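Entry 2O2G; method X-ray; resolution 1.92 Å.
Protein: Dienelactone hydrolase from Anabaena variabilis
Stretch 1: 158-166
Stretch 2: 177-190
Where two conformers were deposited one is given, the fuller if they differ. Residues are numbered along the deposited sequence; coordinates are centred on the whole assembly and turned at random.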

# COMPACT_ATOMS: atom_id res chain seq x y z
N HIS A 158 -17.49 -2.16 0.88
CA HIS A 158 -17.56 -0.76 1.22
C HIS A 158 -16.45 0.04 0.59
O HIS A 158 -16.51 1.28 0.59
CB HIS A 158 -17.56 -0.58 2.74
CG HIS A 158 -18.81 -1.11 3.38
ND1 HIS A 158 -18.83 -2.28 4.10
CD2 HIS A 158 -20.09 -0.68 3.32
CE1 HIS A 158 -20.07 -2.52 4.51
NE2 HIS A 158 -20.85 -1.57 4.05
N VAL A 159 -15.44 -0.64 0.07
CA VAL A 159 -14.31 0.05 -0.58
C VAL A 159 -14.86 0.82 -1.79
O VAL A 159 -15.59 0.25 -2.62
CB VAL A 159 -13.24 -0.94 -0.99
CG1 VAL A 159 -12.14 -0.26 -1.90
CG2 VAL A 159 -12.61 -1.54 0.23
N LYS A 160 -14.56 2.11 -1.82
CA LYS A 160 -14.99 3.00 -2.91
C LYS A 160 -13.83 3.36 -3.85
O LYS A 160 -14.06 3.86 -4.94
CB LYS A 160 -15.62 4.29 -2.34
CG LYS A 160 -16.88 4.08 -1.48
CD LYS A 160 -18.08 3.63 -2.29
CE LYS A 160 -19.39 3.61 -1.49
NZ LYS A 160 -19.48 2.55 -0.45
N ALA A 161 -12.61 3.11 -3.40
CA ALA A 161 -11.40 3.40 -4.16
C ALA A 161 -11.17 2.36 -5.25
O ALA A 161 -11.17 1.15 -4.95
CB ALA A 161 -10.20 3.42 -3.23
N PRO A 162 -11.04 2.80 -6.53
CA PRO A 162 -10.71 1.82 -7.60
C PRO A 162 -9.49 0.96 -7.22
O PRO A 162 -8.39 1.48 -6.97
CB PRO A 162 -10.47 2.71 -8.82
CG PRO A 162 -11.40 3.90 -8.56
CD PRO A 162 -11.27 4.15 -7.08
N THR A 163 -9.70 -0.35 -7.26
CA THR A 163 -8.77 -1.35 -6.73
C THR A 163 -8.23 -2.34 -7.78
O THR A 163 -8.97 -2.98 -8.50
CB THR A 163 -9.50 -2.16 -5.63
OG1 THR A 163 -9.87 -1.28 -4.56
CG2 THR A 163 -8.66 -3.30 -5.11
N LEU A 164 -6.91 -2.47 -7.79
CA LEU A 164 -6.20 -3.36 -8.65
C LEU A 164 -5.53 -4.42 -7.79
O LEU A 164 -4.64 -4.13 -6.97
CB LEU A 164 -5.13 -2.59 -9.42
CG LEU A 164 -4.13 -3.39 -10.23
CD1 LEU A 164 -4.83 -4.24 -11.28
CD2 LEU A 164 -3.14 -2.40 -10.86
N LEU A 165 -5.95 -5.65 -7.99
CA LEU A 165 -5.36 -6.80 -7.31
C LEU A 165 -4.30 -7.44 -8.26
O LEU A 165 -4.58 -7.75 -9.42
CB LEU A 165 -6.48 -7.78 -6.95
CG LEU A 165 -7.63 -7.28 -6.07
CD1 LEU A 165 -8.62 -8.40 -5.79
CD2 LEU A 165 -7.14 -6.73 -4.75
N ILE A 166 -3.07 -7.57 -7.79
CA ILE A 166 -2.02 -8.15 -8.59
C ILE A 166 -1.55 -9.39 -7.90
O ILE A 166 -1.21 -9.34 -6.70
CB ILE A 166 -0.77 -7.20 -8.74
CG1 ILE A 166 -1.13 -5.85 -9.37
CG2 ILE A 166 0.30 -7.87 -9.62
CD1 ILE A 166 0.02 -4.77 -9.28
N MSE A 177 -8.18 -16.68 -4.13
CA MSE A 177 -8.67 -15.85 -3.06
C MSE A 177 -8.81 -14.42 -3.52
O MSE A 177 -9.72 -13.75 -3.08
CB MSE A 177 -7.81 -16.01 -1.81
CG MSE A 177 -7.97 -17.38 -1.16
SE MSE A 177 -9.92 -17.88 -0.73
CE MSE A 177 -10.47 -17.48 1.25
N ASN A 178 -7.94 -13.98 -4.43
CA ASN A 178 -8.08 -12.65 -5.03
C ASN A 178 -9.30 -12.64 -5.99
O ASN A 178 -10.03 -11.66 -6.06
CB ASN A 178 -6.81 -12.20 -5.74
CG ASN A 178 -5.81 -11.56 -4.78
OD1 ASN A 178 -5.66 -10.34 -4.77
ND2 ASN A 178 -5.20 -12.35 -3.93
N GLU A 179 -9.50 -13.73 -6.72
CA GLU A 179 -10.67 -13.89 -7.59
C GLU A 179 -11.94 -13.78 -6.75
O GLU A 179 -12.88 -13.10 -7.14
CB GLU A 179 -10.63 -15.22 -8.32
CG GLU A 179 -9.49 -15.35 -9.38
CD GLU A 179 -9.46 -16.74 -10.01
OE1 GLU A 179 -10.01 -17.67 -9.38
OE2 GLU A 179 -8.88 -16.92 -11.11
N ASP A 180 -11.97 -14.44 -5.59
CA ASP A 180 -13.10 -14.35 -4.67
C ASP A 180 -13.31 -12.91 -4.20
O ASP A 180 -14.42 -12.40 -4.22
CB ASP A 180 -12.90 -15.25 -3.44
CG ASP A 180 -13.04 -16.76 -3.74
OD1 ASP A 180 -13.26 -17.18 -4.92
OD2 ASP A 180 -12.94 -17.53 -2.76
N ALA A 181 -12.24 -12.25 -3.77
CA ALA A 181 -12.30 -10.86 -3.30
C ALA A 181 -12.82 -9.87 -4.35
O ALA A 181 -13.58 -8.95 -4.03
CB ALA A 181 -10.92 -10.41 -2.82
N LEU A 182 -12.41 -10.09 -5.60
CA LEU A 182 -12.78 -9.23 -6.73
C LEU A 182 -14.27 -9.18 -6.90
O LEU A 182 -14.81 -8.14 -7.26
CB LEU A 182 -12.14 -9.70 -8.04
CG LEU A 182 -12.10 -8.63 -9.16
CD1 LEU A 182 -11.03 -7.57 -8.88
CD2 LEU A 182 -11.85 -9.25 -10.50
N GLU A 183 -14.93 -10.31 -6.67
CA GLU A 183 -16.39 -10.38 -6.75
C GLU A 183 -17.08 -9.61 -5.63
O GLU A 183 -18.22 -9.15 -5.81
CB GLU A 183 -16.86 -11.85 -6.71
CG GLU A 183 -16.39 -12.69 -7.90
CD GLU A 183 -16.80 -12.12 -9.26
OE1 GLU A 183 -17.98 -12.30 -9.65
OE2 GLU A 183 -15.93 -11.52 -9.95
N GLN A 184 -16.42 -9.48 -4.48
CA GLN A 184 -16.99 -8.78 -3.34
C GLN A 184 -16.85 -7.26 -3.50
O GLN A 184 -17.63 -6.50 -2.91
CB GLN A 184 -16.35 -9.29 -2.04
CG GLN A 184 -16.42 -10.83 -1.86
CD GLN A 184 -15.67 -11.33 -0.63
OE1 GLN A 184 -15.98 -10.94 0.51
NE2 GLN A 184 -14.70 -12.21 -0.84
N LEU A 185 -15.85 -6.82 -4.28
CA LEU A 185 -15.67 -5.40 -4.54
C LEU A 185 -16.84 -4.91 -5.41
O LEU A 185 -17.32 -5.63 -6.30
CB LEU A 185 -14.32 -5.11 -5.23
CG LEU A 185 -13.08 -5.41 -4.39
CD1 LEU A 185 -11.80 -5.44 -5.23
CD2 LEU A 185 -12.99 -4.40 -3.26
N GLN A 186 -17.32 -3.69 -5.12
CA GLN A 186 -18.41 -3.06 -5.85
C GLN A 186 -17.96 -1.82 -6.61
O GLN A 186 -18.78 -1.15 -7.23
CB GLN A 186 -19.53 -2.67 -4.86
CG GLN A 186 -20.06 -3.85 -4.05
CD GLN A 186 -20.64 -4.92 -4.93
OE1 GLN A 186 -21.58 -4.66 -5.68
NE2 GLN A 186 -20.09 -6.12 -4.85
N THR A 187 -16.67 -1.51 -6.58
CA THR A 187 -16.13 -0.33 -7.23
C THR A 187 -15.44 -0.75 -8.52
O THR A 187 -15.45 -1.93 -8.87
CB THR A 187 -15.10 0.36 -6.28
OG1 THR A 187 -14.62 1.58 -6.87
CG2 THR A 187 -13.93 -0.59 -5.95
N SER A 188 -14.86 0.22 -9.25
CA SER A 188 -14.08 -0.08 -10.45
C SER A 188 -12.95 -0.97 -9.96
O SER A 188 -12.32 -0.70 -8.92
CB SER A 188 -13.49 1.17 -11.13
OG SER A 188 -14.51 1.98 -11.69
N LYS A 189 -12.67 -2.03 -10.70
CA LYS A 189 -11.74 -3.02 -10.18
C LYS A 189 -11.10 -3.87 -11.27
O LYS A 189 -11.65 -3.96 -12.37
CB LYS A 189 -12.53 -3.93 -9.22
CG LYS A 189 -13.64 -4.67 -9.90
CD LYS A 189 -14.51 -5.47 -8.93
CE LYS A 189 -15.54 -6.23 -9.66
NZ LYS A 189 -16.59 -6.88 -8.76
N ARG A 190 -9.97 -4.49 -10.92
CA ARG A 190 -9.29 -5.42 -11.85
C ARG A 190 -8.37 -6.34 -11.11
O ARG A 190 -7.77 -5.95 -10.10
CB ARG A 190 -8.48 -4.68 -12.89
CG ARG A 190 -7.93 -5.52 -14.04
CD ARG A 190 -7.36 -4.59 -15.10
NE ARG A 190 -8.45 -3.76 -15.61
CZ ARG A 190 -8.34 -2.51 -16.06
NH1 ARG A 190 -7.16 -1.89 -16.10
NH2 ARG A 190 -9.42 -1.85 -16.46
O HOH W 1 -16.48 -2.24 -2.99

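Strand 163-166 pairs in parallel with strand 189-190. The helix that includes 177-184 runs nearly antiparallel to strand 163-166, at 169°, with the axes 9.5 Å apart at closest approach. The chain therefore climbs the strand, descends the helix and re-enters the sheet beside its starting strand.

Three backbone hydrogen bonds hold the strands in register. T163 N donates to S188 O (3.1 Å), R190 N to T163 O (3.0 Å), and L165 N to R190 O (2.8 Å). T163 bonds to S188 and R190, the residues before and after its bridge partner K189, as in parallel pairing; R190 likewise bonds to T163 and L165, which flank L164. CA-H...O contacts, such as P162 CA to S188 O at 3.3 Å, accompany these bonds.

Before the strands, T187 OG1 donates to K160 O (3.0 Å), tying loop to loop. A water bridges V159 O and Q186 N, at 2.7 Å from each atom. T163 OG1 donates to A161 O (2.8 Å) within its own stretch.

L165 points toward the helix. L165 CD1 lies 4.0 Å from L182 CD1 and 4.3 Å from A181 CB, an apolar contact that seats helix on strand. L185 extends this layer: L185 CD2 is 4.1 Å from V159 CB, and L185 CD1 is 3.8 Å from T163 CG2.

K189 turns its end back to its own stretch. K189 NZ donates to L182 O (2.6 Å) and L185 O (2.9 Å).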